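Local atomic coordinates of cyclopenase asqI (Emericella nidulans, PDB entry 5YY3), a protein that catalyses the zinc-dependent ring contraction of 4'-methoxycyclopenin to 4'-methoxyviridicatin, with release of methyl isocyanate, in aspoquinolone biosynthesis. Residues A[269-273]-A[274-278]; A[325-328]-A[329-333]; A[340-344]-A[345-349]; A[607-611]-A[612-616]. All blocks are in the same frame, centred on the assembly; numbering follows the deposited sequence.

In the fold
The four contacts run in series along the chain and differ with depth. Contact 2, the end of helix 323-331, is the buried one, built on helical backbone bonds and apolar side chains, with Asp332 at its end about 7 Å, side chain to side chain, from zinc ligands His190 and His218. Contact 3 lies at the surface, yet it packs on helix 323-331 of contact 2, with the two centres about 13 Å apart. Contacts 1 and 4 are partly buried, one an Asx turn under a tyrosine in the hemocyanin-type metal-binding domain, the other a short helix in the ig-like domain. Their centres lie about 43 Å apart, yet both touch the second subunit.

Contact 1 of 4, residues A[269-273]-A[274-278]; sequences TWYSI and RNPDM
Between Tyr271 and Asn275 the chain folds back in an irregular loop and then enters a type I beta turn, Asn275 to Met278, closed by Met278 N to Asn275 O at 3.1 Å. The same asparagine makes an Asx turn: its OD1 accepts from Asp277 N, two residues on, at 3.0 Å. Over this turn lies the Tyr271 ring. Asn275 CA sits 3.8 Å from the ring centroid and only 5° off the normal, a CH-pi contact, and the amide stacks beyond it with its plane 25° from that of the ring. Asn275 CG stands anti to its own backbone N (chi1 -169°), which carries the amide beneath the CE1 and CZ end of the ring; ND2 comes within 3.6 Å of Tyr271 CE1. That nitrogen is bonded to the carbonyls of Glu365 and Tyr368, so its hydrogens are used on helix 355-367 and the residues after it, fixing the amide's rotation. Pro276 CD approaches Tyr271 CE2 obliquely at 3.8 Å. Next door, Ile273, Arg274 and Pro276 pack against Leu613, Thr618 and Gly619 of the second subunit, which places this loop of the metal-binding domain at a subunit interface. Arg274, also bonded through NH2 to Asn283 O, bends at chi3 and brings NE to Asn275 O at 3.2 Å, the acceptor lying in the guanidinium plane and Met278 N reaching the opposite face of the carbonyl.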
loop_
_atom_site.group_PDB
_atom_site.type_symbol
_atom_site.label_atom_id
_atom_site.label_comp_id
_atom_site.label_asym_id
_atom_site.label_seq_id
_atom_site.Cartn_x
_atom_site.Cartn_y
_atom_site.Cartn_z
ATOM N N THR A 269 13.807 22.233 4.991
ATOM C CA THR A 269 13.261 23.492 4.476
ATOM C C THR A 269 14.377 24.387 3.977
ATOM O O THR A 269 15.552 24.112 4.221
ATOM C CB THR A 269 12.498 24.294 5.542
ATOM O OG1 THR A 269 13.433 24.795 6.514
ATOM C CG2 THR A 269 11.441 23.449 6.221
ATOM N N TRP A 270 14.021 25.462 3.285
ATOM C CA TRP A 270 14.975 26.552 3.072
ATOM C C TRP A 270 15.408 27.093 4.428
ATOM O O TRP A 270 14.666 26.986 5.420
ATOM C CB TRP A 270 14.371 27.681 2.242
ATOM C CG TRP A 270 14.302 27.420 0.755
ATOM C CD1 TRP A 270 14.607 26.264 0.101
ATOM C CD2 TRP A 270 13.914 28.361 -0.250
ATOM N NE1 TRP A 270 14.432 26.428 -1.255
ATOM C CE2 TRP A 270 14.001 27.707 -1.493
ATOM C CE3 TRP A 270 13.490 29.696 -0.217
ATOM C CZ2 TRP A 270 13.693 28.347 -2.703
ATOM C CZ3 TRP A 270 13.177 30.325 -1.411
ATOM C CH2 TRP A 270 13.276 29.650 -2.640
ATOM N N TYR A 271 16.602 27.661 4.488
ATOM C CA TYR A 271 16.967 28.439 5.657
ATOM C C TYR A 271 16.328 29.791 5.500
ATOM O O TYR A 271 16.408 30.393 4.416
ATOM C CB TYR A 271 18.477 28.568 5.803
ATOM C CG TYR A 271 19.124 27.301 6.285
ATOM C CD1 TYR A 271 19.527 26.324 5.388
ATOM C CD2 TYR A 271 19.316 27.070 7.651
ATOM C CE1 TYR A 271 20.118 25.147 5.833
ATOM C CE2 TYR A 271 19.897 25.894 8.110
ATOM C CZ TYR A 271 20.301 24.939 7.201
ATOM O OH TYR A 271 20.885 23.775 7.654
ATOM N N SER A 272 15.676 30.251 6.566
ATOM C CA SER A 272 15.106 31.596 6.628
ATOM C C SER A 272 16.106 32.658 6.213
ATOM O O SER A 272 15.816 33.489 5.347
ATOM C CB SER A 272 14.603 31.911 8.037
ATOM O OG SER A 272 13.298 31.407 8.220
ATOM N N ILE A 273 17.280 32.640 6.840
ATOM C CA ILE A 273 18.300 33.618 6.512
ATOM C C ILE A 273 19.429 32.929 5.766
ATOM O O ILE A 273 19.627 33.177 4.581
ATOM C CB ILE A 273 18.813 34.361 7.778
ATOM C CG1 ILE A 273 17.772 35.388 8.228
ATOM C CG2 ILE A 273 20.079 35.149 7.466
ATOM C CD1 ILE A 273 16.718 34.864 9.112
ATOM N N ARG A 274 20.148 32.035 6.433
ATOM C CA ARG A 274 21.268 31.367 5.776
ATOM C C ARG A 274 21.620 30.081 6.505
ATOM O O ARG A 274 21.166 29.871 7.628
ATOM C CB ARG A 274 22.491 32.298 5.702
ATOM C CG ARG A 274 23.386 32.251 6.949
ATOM C CD ARG A 274 24.810 32.727 6.661
ATOM N NE ARG A 274 25.436 31.996 5.556
ATOM C CZ ARG A 274 25.940 32.576 4.464
ATOM N NH1 ARG A 274 25.906 33.899 4.326
ATOM N NH2 ARG A 274 26.485 31.837 3.508
ATOM N N ASN A 275 22.400 29.217 5.857
ATOM C CA ASN A 275 22.983 28.062 6.533
ATOM C C ASN A 275 24.186 28.538 7.355
ATOM O O ASN A 275 25.176 29.011 6.785
ATOM C CB ASN A 275 23.399 27.002 5.515
ATOM C CG ASN A 275 23.762 25.674 6.152
ATOM O OD1 ASN A 275 24.185 25.619 7.305
ATOM N ND2 ASN A 275 23.597 24.586 5.391
ATOM N N PRO A 276 24.099 28.430 8.699
ATOM C CA PRO A 276 25.153 28.881 9.628
ATOM C C PRO A 276 26.460 28.158 9.360
ATOM O O PRO A 276 27.540 28.727 9.467
ATOM C CB PRO A 276 24.614 28.497 11.009
ATOM C CG PRO A 276 23.202 28.147 10.822
ATOM C CD PRO A 276 22.979 27.778 9.400
ATOM N N ASP A 277 26.339 26.889 8.995
ATOM C CA ASP A 277 27.480 26.015 8.780
ATOM C C ASP A 277 27.980 26.015 7.353
ATOM O O ASP A 277 28.838 25.211 7.003
ATOM C CB ASP A 277 27.100 24.603 9.185
ATOM C CG ASP A 277 26.770 24.514 10.648
ATOM O OD1 ASP A 277 26.914 25.544 11.351
ATOM O OD2 ASP A 277 26.326 23.438 11.087
ATOM N N MET A 278 27.422 26.896 6.526
ATOM C CA MET A 278 27.868 27.037 5.148
ATOM C C MET A 278 28.696 28.308 5.017
ATOM O O MET A 278 28.198 29.407 5.267
ATOM C CB MET A 278 26.679 27.062 4.193
ATOM C CG MET A 278 27.045 26.871 2.742
ATOM S SD MET A 278 25.594 27.011 1.689
ATOM C CE MET A 278 26.282 26.485 0.120
HETATM O O HOH W 1 23.365 24.048 9.851
HETATM O O HOH W 2 18.378 30.846 8.876
#

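Contact 2 of 4, residues A[325-328]-A[329-333]; sequences NFVG and GILDA
Val327 and Leu331, one helical turn apart, lie side by side and point the same way, Val327 CG1 meeting Leu331 CD1 at 4.1 Å. Val327 holds CG1 anti to its backbone N (chi1 172°), which turns that methyl toward the leucine. Beneath this pair runs the alpha-helical bonding of helix 323-331. Ile330 N to Phe326 O is 2.8 Å with an N-H...O angle of 164°, and Leu331 N to Val327 O is similarly straight at 3.1 Å. The bonds at Gly329 and Asp332 are more bent; Asp332 N reaches Gly328 O at 3.2 Å with an angle of 137°, where the helix is ending. A Schellman motif finishes it: Ala333, with positive phi, is the C-prime residue, its N donates to Ile330 O at 2.9 Å, and Gln334 N returns to Gly329 O.

Further out, Val327, Ile330 and Leu331 pack on Ile302 and Ile298 of helix 288-304, while Phe326 and Ile330 rest on Leu338 of helix 335-339. Asn325 ties the helix to the first turn of helix 210-231 through OD1 to Glu212 N. At the C-terminal end, Asp332 uses OD2 for Tyr193 OH and OD1 for Asn357 ND2, bonds that engage both carboxylate oxygens. Its side chain lies about 7 Å from those of the zinc ligands His190 and His218, near the metal site rather than against the histidines, and its negative charge may bear on the electrostatics there.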
loop_
_atom_site.group_PDB
_atom_site.type_symbol
_atom_site.label_atom_id
_atom_site.label_comp_id
_atom_site.label_asym_id
_atom_site.label_seq_id
_atom_site.Cartn_x
_atom_site.Cartn_y
_atom_site.Cartn_z
ATOM N N ASN A 325 8.727 35.448 -23.084
ATOM C CA ASN A 325 10.150 35.727 -23.215
ATOM C C ASN A 325 10.631 36.629 -22.095
ATOM O O ASN A 325 11.732 36.457 -21.567
ATOM C CB ASN A 325 10.457 36.373 -24.556
ATOM C CG ASN A 325 11.917 36.268 -24.917
ATOM O OD1 ASN A 325 12.539 35.222 -24.715
ATOM N ND2 ASN A 325 12.486 37.358 -25.430
ATOM N N PHE A 326 9.796 37.588 -21.723
ATOM C CA PHE A 326 10.180 38.534 -20.690
ATOM C C PHE A 326 9.999 37.947 -19.307
ATOM O O PHE A 326 10.886 38.063 -18.470
ATOM C CB PHE A 326 9.392 39.841 -20.828
ATOM C CG PHE A 326 10.076 40.857 -21.694
ATOM C CD1 PHE A 326 11.091 41.667 -21.175
ATOM C CD2 PHE A 326 9.735 40.992 -23.039
ATOM C CE1 PHE A 326 11.739 42.615 -21.985
ATOM C CE2 PHE A 326 10.378 41.939 -23.855
ATOM C CZ PHE A 326 11.378 42.750 -23.321
ATOM N N VAL A 327 8.857 37.319 -19.058
ATOM C CA VAL A 327 8.637 36.673 -17.774
ATOM C C VAL A 327 9.715 35.612 -17.515
ATOM O O VAL A 327 10.300 35.564 -16.438
ATOM C CB VAL A 327 7.243 36.028 -17.689
ATOM C CG1 VAL A 327 7.127 35.178 -16.405
ATOM C CG2 VAL A 327 6.161 37.095 -17.727
ATOM N N GLY A 328 9.982 34.778 -18.516
ATOM C CA GLY A 328 11.016 33.763 -18.420
ATOM C C GLY A 328 12.389 34.382 -18.277
ATOM O O GLY A 328 13.193 33.949 -17.439
ATOM N N GLY A 329 12.658 35.404 -19.089
ATOM C CA GLY A 329 13.936 36.094 -19.052
ATOM C C GLY A 329 14.245 36.731 -17.702
ATOM O O GLY A 329 15.352 36.605 -17.179
ATOM N N ILE A 330 13.265 37.415 -17.124
ATOM C CA ILE A 330 13.481 38.070 -15.850
ATOM C C ILE A 330 13.680 37.047 -14.721
ATOM O O ILE A 330 14.572 37.212 -13.884
ATOM C CB ILE A 330 12.327 39.032 -15.550
ATOM C CG1 ILE A 330 12.504 40.278 -16.423
ATOM C CG2 ILE A 330 12.271 39.381 -14.053
ATOM C CD1 ILE A 330 11.364 41.260 -16.388
ATOM N N LEU A 331 12.874 35.984 -14.712
ATOM C CA LEU A 331 13.050 34.875 -13.765
ATOM C C LEU A 331 14.485 34.354 -13.772
ATOM O O LEU A 331 15.015 33.962 -12.731
ATOM C CB LEU A 331 12.087 33.722 -14.087
ATOM C CG LEU A 331 10.638 33.922 -13.626
ATOM C CD1 LEU A 331 9.704 32.865 -14.210
ATOM C CD2 LEU A 331 10.558 33.966 -12.091
ATOM N N ASP A 332 15.115 34.370 -14.946
ATOM C CA ASP A 332 16.470 33.852 -15.087
ATOM C C ASP A 332 17.513 34.973 -15.141
ATOM O O ASP A 332 18.662 34.732 -15.522
ATOM C CB ASP A 332 16.559 32.975 -16.334
ATOM C CG ASP A 332 17.818 32.127 -16.374
ATOM O OD1 ASP A 332 18.084 31.380 -15.401
ATOM O OD2 ASP A 332 18.544 32.206 -17.390
ATOM N N ALA A 333 17.105 36.185 -14.743
ATOM C CA ALA A 333 17.982 37.383 -14.668
ATOM C C ALA A 333 18.767 37.667 -15.944
ATOM O O ALA A 333 19.954 37.996 -15.909
ATOM C CB ALA A 333 18.954 37.271 -13.506
#

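Contact 3 of 4, residues A[340-344]-A[345-349]; sequences KLLGG and CSLDE
Leu342 and Leu347 meet at about a right angle: the CD1 methyl of the first is set against the branch carbon of the second, Leu342 CD1 to Leu347 CG being 3.6 Å, with Leu347 CD2 slightly farther at 4.0 Å. Both leucines carry CG anti to their carbonyl carbon, and in Leu342 a chi2 of -174° sets CD1 anti to CA, reaching out to Leu347. On its way the side chain passes over the backbone of Cys345, whose carbonyl oxygen stands 3.5 Å from Leu342 CB.

Between the leucines the loop turns through two glycines. Gly343 and Gly344 both have positive phi, and the backbone angles at Gly344 (phi 95°) are ones readily taken up by glycine. This reversal brings Cys345 N back to Leu342 O at 3.1 Å, but the bond is weak, bent to 131°. Beside it Cys345 CB lies 3.4 Å from Leu342 O and 4.1 Å from Leu342 CB, a loose apolar contact.

The loop joins helix 335-339 to helix 349-352. Asp348 stands at the N-cap of the latter, with OD1 bonded to Glu350 N and OD2 in a salt bridge to Arg351. Asn339 OD1 accepts from Leu347 N, and backbone bonds pair Ser346 with Thr310 and Asp348 with Glu308, just beyond strand 306-307. The leucines rest on helix 323-331: Leu342 packs on Phe326 and Leu347 on Ile330, and Leu347 also touches Leu338 of helix 335-339.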
loop_
_atom_site.group_PDB
_atom_site.type_symbol
_atom_site.label_atom_id
_atom_site.label_comp_id
_atom_site.label_asym_id
_atom_site.label_seq_id
_atom_site.Cartn_x
_atom_site.Cartn_y
_atom_site.Cartn_z
ATOM N N LYS A 340 18.307 45.017 -24.317
ATOM C CA LYS A 340 18.614 45.421 -25.692
ATOM C C LYS A 340 17.358 45.720 -26.517
ATOM O O LYS A 340 17.454 46.052 -27.697
ATOM C CB LYS A 340 19.437 44.332 -26.398
ATOM C CG LYS A 340 20.766 44.021 -25.730
ATOM C CD LYS A 340 21.605 43.016 -26.528
ATOM C CE LYS A 340 22.316 43.675 -27.709
ATOM N NZ LYS A 340 23.487 42.889 -28.204
ATOM N N LEU A 341 16.189 45.604 -25.891
ATOM C CA LEU A 341 14.906 45.823 -26.557
ATOM C C LEU A 341 14.140 47.019 -25.999
ATOM O O LEU A 341 13.041 47.328 -26.464
ATOM C CB LEU A 341 14.046 44.572 -26.436
ATOM C CG LEU A 341 14.585 43.437 -27.289
ATOM C CD1 LEU A 341 13.843 42.143 -27.009
ATOM C CD2 LEU A 341 14.455 43.851 -28.747
ATOM N N LEU A 342 14.720 47.689 -25.009
ATOM C CA LEU A 342 14.005 48.717 -24.274
ATOM C C LEU A 342 14.441 50.122 -24.682
ATOM O O LEU A 342 14.217 51.092 -23.940
ATOM C CB LEU A 342 14.203 48.526 -22.768
ATOM C CG LEU A 342 13.846 47.162 -22.158
ATOM C CD1 LEU A 342 13.961 47.208 -20.635
ATOM C CD2 LEU A 342 12.463 46.685 -22.577
ATOM N N GLY A 343 15.063 50.215 -25.860
ATOM C CA GLY A 343 15.466 51.484 -26.453
ATOM C C GLY A 343 16.153 52.500 -25.552
ATOM O O GLY A 343 15.753 53.666 -25.501
ATOM N N GLY A 344 17.182 52.059 -24.837
ATOM C CA GLY A 344 17.935 52.944 -23.966
ATOM C C GLY A 344 17.479 52.933 -22.518
ATOM O O GLY A 344 17.879 53.791 -21.730
ATOM N N CYS A 345 16.641 51.964 -22.162
ATOM C CA CYS A 345 16.175 51.838 -20.782
ATOM C C CYS A 345 16.598 50.512 -20.151
ATOM O O CYS A 345 16.911 49.554 -20.855
ATOM C CB CYS A 345 14.655 51.996 -20.718
ATOM S SG CYS A 345 14.101 53.724 -20.569
ATOM N N SER A 346 16.621 50.462 -18.823
ATOM C CA SER A 346 17.025 49.250 -18.117
ATOM C C SER A 346 15.936 48.711 -17.181
ATOM O O SER A 346 15.272 49.473 -16.474
ATOM C CB SER A 346 18.310 49.505 -17.326
ATOM O OG SER A 346 19.393 49.753 -18.202
ATOM N N LEU A 347 15.763 47.391 -17.180
ATOM C CA LEU A 347 14.838 46.744 -16.250
ATOM C C LEU A 347 15.341 46.894 -14.827
ATOM O O LEU A 347 16.547 46.820 -14.589
ATOM C CB LEU A 347 14.661 45.264 -16.599
ATOM C CG LEU A 347 13.780 44.938 -17.810
ATOM C CD1 LEU A 347 13.982 43.503 -18.250
ATOM C CD2 LEU A 347 12.287 45.226 -17.546
ATOM N N ASP A 348 14.418 47.107 -13.888
ATOM C CA ASP A 348 14.756 47.315 -12.471
ATOM C C ASP A 348 15.139 46.000 -11.749
ATOM O O ASP A 348 14.288 45.323 -11.165
ATOM C CB ASP A 348 13.577 47.994 -11.761
ATOM C CG ASP A 348 13.930 48.508 -10.374
ATOM O OD1 ASP A 348 15.029 48.175 -9.870
ATOM O OD2 ASP A 348 13.098 49.245 -9.788
ATOM N N GLU A 349 16.427 45.662 -11.791
ATOM C CA GLU A 349 16.939 44.425 -11.204
ATOM C C GLU A 349 16.798 44.361 -9.689
ATOM O O GLU A 349 16.932 43.301 -9.096
ATOM C CB GLU A 349 18.413 44.235 -11.564
ATOM C CG GLU A 349 18.720 44.524 -13.019
ATOM C CD GLU A 349 20.092 44.034 -13.426
ATOM O OE1 GLU A 349 20.767 43.413 -12.576
ATOM O OE2 GLU A 349 20.481 44.256 -14.597
#

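Contact 4 of 4, residues A[607-611]-A[612-616]; sequences NRAWT and QLTED
Thr614 places OG1 between its backbone N and carbonyl carbon (chi1 57°), which leaves CG2 anti to the carbonyl carbon and facing Ala609 CB, while Thr611, with OG1 anti to its own N (chi1 -161°), points that hydroxyl toward the Glu615 carboxylate, where OE2 comes to 3.1 Å at an angle too poor for a hydrogen bond. Both threonines belong to the short helix 611-614, with Trp610 at its N-cap, in the ig-like domain. The Trp610 carbonyl oxygen opens the helix by accepting two backbone donors. Thr614 N comes in the carbonyl plane at 3.0 Å, nearly straight with an N-H...O angle of 170°, whereas Leu613 N, also at 3.0 Å, stands above that plane. The next carbonyl, Thr611 O, takes Glu615 N at 3.0 Å.

Apolar contact runs alongside. Ala609 CB meets Thr614 CG2 at 3.8 Å, and Leu613 CD1 approaches Trp610 CE3 obliquely. The indole is turned against Tyr504 edge-to-face and bonds through NE1 to Pro605 O. Gln612, bent at chi2, carries its amide back across Thr611 CG2, with OE1 3.5 Å from that methyl; both ends of the amide are satisfied, NE2 by Asp414 and OE1 by Ile415 N, so the helix is tied to the chain that follows helix 391-410. Asp616, which packs on Ile273 of the second subunit, closes the last turn, its N reaching Leu613 O at 3.2 Å.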
loop_
_atom_site.group_PDB
_atom_site.type_symbol
_atom_site.label_atom_id
_atom_site.label_comp_id
_atom_site.label_asym_id
_atom_site.label_seq_id
_atom_site.Cartn_x
_atom_site.Cartn_y
_atom_site.Cartn_z
ATOM N N ASN A 607 0.765 27.385 -25.587
ATOM C CA ASN A 607 1.665 28.236 -24.816
ATOM C C ASN A 607 0.990 29.521 -24.338
ATOM O O ASN A 607 1.527 30.227 -23.485
ATOM C CB ASN A 607 2.910 28.562 -25.635
ATOM C CG ASN A 607 2.581 29.283 -26.932
ATOM O OD1 ASN A 607 1.490 29.119 -27.483
ATOM N ND2 ASN A 607 3.524 30.084 -27.427
ATOM N N ARG A 608 -0.192 29.810 -24.872
ATOM C CA ARG A 608 -1.036 30.901 -24.363
ATOM C C ARG A 608 -2.460 30.402 -24.242
ATOM O O ARG A 608 -2.797 29.389 -24.836
ATOM C CB ARG A 608 -0.996 32.123 -25.288
ATOM C CG ARG A 608 0.070 33.109 -24.932
ATOM C CD ARG A 608 0.388 33.992 -26.094
ATOM N NE ARG A 608 1.698 33.641 -26.626
ATOM C CZ ARG A 608 2.840 34.005 -26.059
ATOM N NH1 ARG A 608 2.809 34.751 -24.966
ATOM N NH2 ARG A 608 4.006 33.644 -26.595
ATOM N N ALA A 609 -3.304 31.105 -23.495
ATOM C CA ALA A 609 -4.698 30.690 -23.416
ATOM C C ALA A 609 -5.342 30.907 -24.782
ATOM O O ALA A 609 -4.828 31.683 -25.590
ATOM C CB ALA A 609 -5.444 31.455 -22.336
ATOM N N TRP A 610 -6.455 30.227 -25.045
ATOM C CA TRP A 610 -7.154 30.402 -26.317
ATOM C C TRP A 610 -8.309 31.351 -26.138
ATOM O O TRP A 610 -9.089 31.256 -25.187
ATOM C CB TRP A 610 -7.672 29.082 -26.879
ATOM C CG TRP A 610 -6.614 28.086 -27.152
ATOM C CD1 TRP A 610 -5.261 28.288 -27.115
ATOM C CD2 TRP A 610 -6.810 26.708 -27.490
ATOM N NE1 TRP A 610 -4.604 27.114 -27.414
ATOM C CE2 TRP A 610 -5.535 26.130 -27.645
ATOM C CE3 TRP A 610 -7.943 25.908 -27.679
ATOM C CZ2 TRP A 610 -5.361 24.791 -27.982
ATOM C CZ3 TRP A 610 -7.773 24.585 -28.011
ATOM C CH2 TRP A 610 -6.490 24.034 -28.161
ATOM N N THR A 611 -8.420 32.269 -27.080
ATOM C CA THR A 611 -9.378 33.343 -26.964
ATOM C C THR A 611 -10.798 32.766 -27.120
ATOM O O THR A 611 -11.759 33.275 -26.534
ATOM C CB THR A 611 -9.067 34.435 -28.002
ATOM O OG1 THR A 611 -9.695 35.650 -27.606
ATOM C CG2 THR A 611 -9.564 34.042 -29.368
ATOM N N GLN A 612 -10.910 31.668 -27.867
ATOM C CA GLN A 612 -12.181 30.964 -28.026
ATOM C C GLN A 612 -12.738 30.459 -26.685
ATOM O O GLN A 612 -13.946 30.273 -26.535
ATOM C CB GLN A 612 -12.021 29.789 -28.997
ATOM C CG GLN A 612 -11.957 30.176 -30.495
ATOM C CD GLN A 612 -10.632 30.819 -30.900
ATOM O OE1 GLN A 612 -9.604 30.623 -30.248
ATOM N NE2 GLN A 612 -10.650 31.572 -31.991
ATOM N N LEU A 613 -11.847 30.239 -25.718
ATOM C CA LEU A 613 -12.249 29.800 -24.384
ATOM C C LEU A 613 -12.328 30.957 -23.376
ATOM O O LEU A 613 -13.287 31.034 -22.607
ATOM C CB LEU A 613 -11.292 28.734 -23.876
ATOM C CG LEU A 613 -11.214 27.452 -24.704
ATOM C CD1 LEU A 613 -10.240 26.480 -24.064
ATOM C CD2 LEU A 613 -12.581 26.835 -24.812
ATOM N N THR A 614 -11.345 31.862 -23.379
ATOM C CA THR A 614 -11.379 32.984 -22.441
ATOM C C THR A 614 -12.569 33.906 -22.698
ATOM O O THR A 614 -13.049 34.569 -21.772
ATOM C CB THR A 614 -10.093 33.823 -22.481
ATOM O OG1 THR A 614 -9.869 34.288 -23.815
ATOM C CG2 THR A 614 -8.895 32.987 -22.031
ATOM N N GLU A 615 -13.062 33.933 -23.937
ATOM C CA GLU A 615 -14.195 34.794 -24.276
ATOM C C GLU A 615 -15.515 34.017 -24.376
ATOM O O GLU A 615 -16.564 34.598 -24.638
ATOM C CB GLU A 615 -13.920 35.553 -25.589
ATOM C CG GLU A 615 -12.766 36.565 -25.480
ATOM C CD GLU A 615 -12.373 37.190 -26.822
ATOM O OE1 GLU A 615 -12.952 36.791 -27.868
ATOM O OE2 GLU A 615 -11.476 38.070 -26.823
ATOM N N ASP A 616 -15.466 32.707 -24.156
ATOM C CA ASP A 616 -16.687 31.905 -24.125
ATOM C C ASP A 616 -17.667 32.495 -23.120
ATOM O O ASP A 616 -17.292 32.830 -21.991
ATOM C CB ASP A 616 -16.377 30.447 -23.776
ATOM C CG ASP A 616 -17.627 29.588 -23.687
ATOM O OD1 ASP A 616 -18.567 29.778 -24.498
ATOM O OD2 ASP A 616 -17.675 28.729 -22.780
#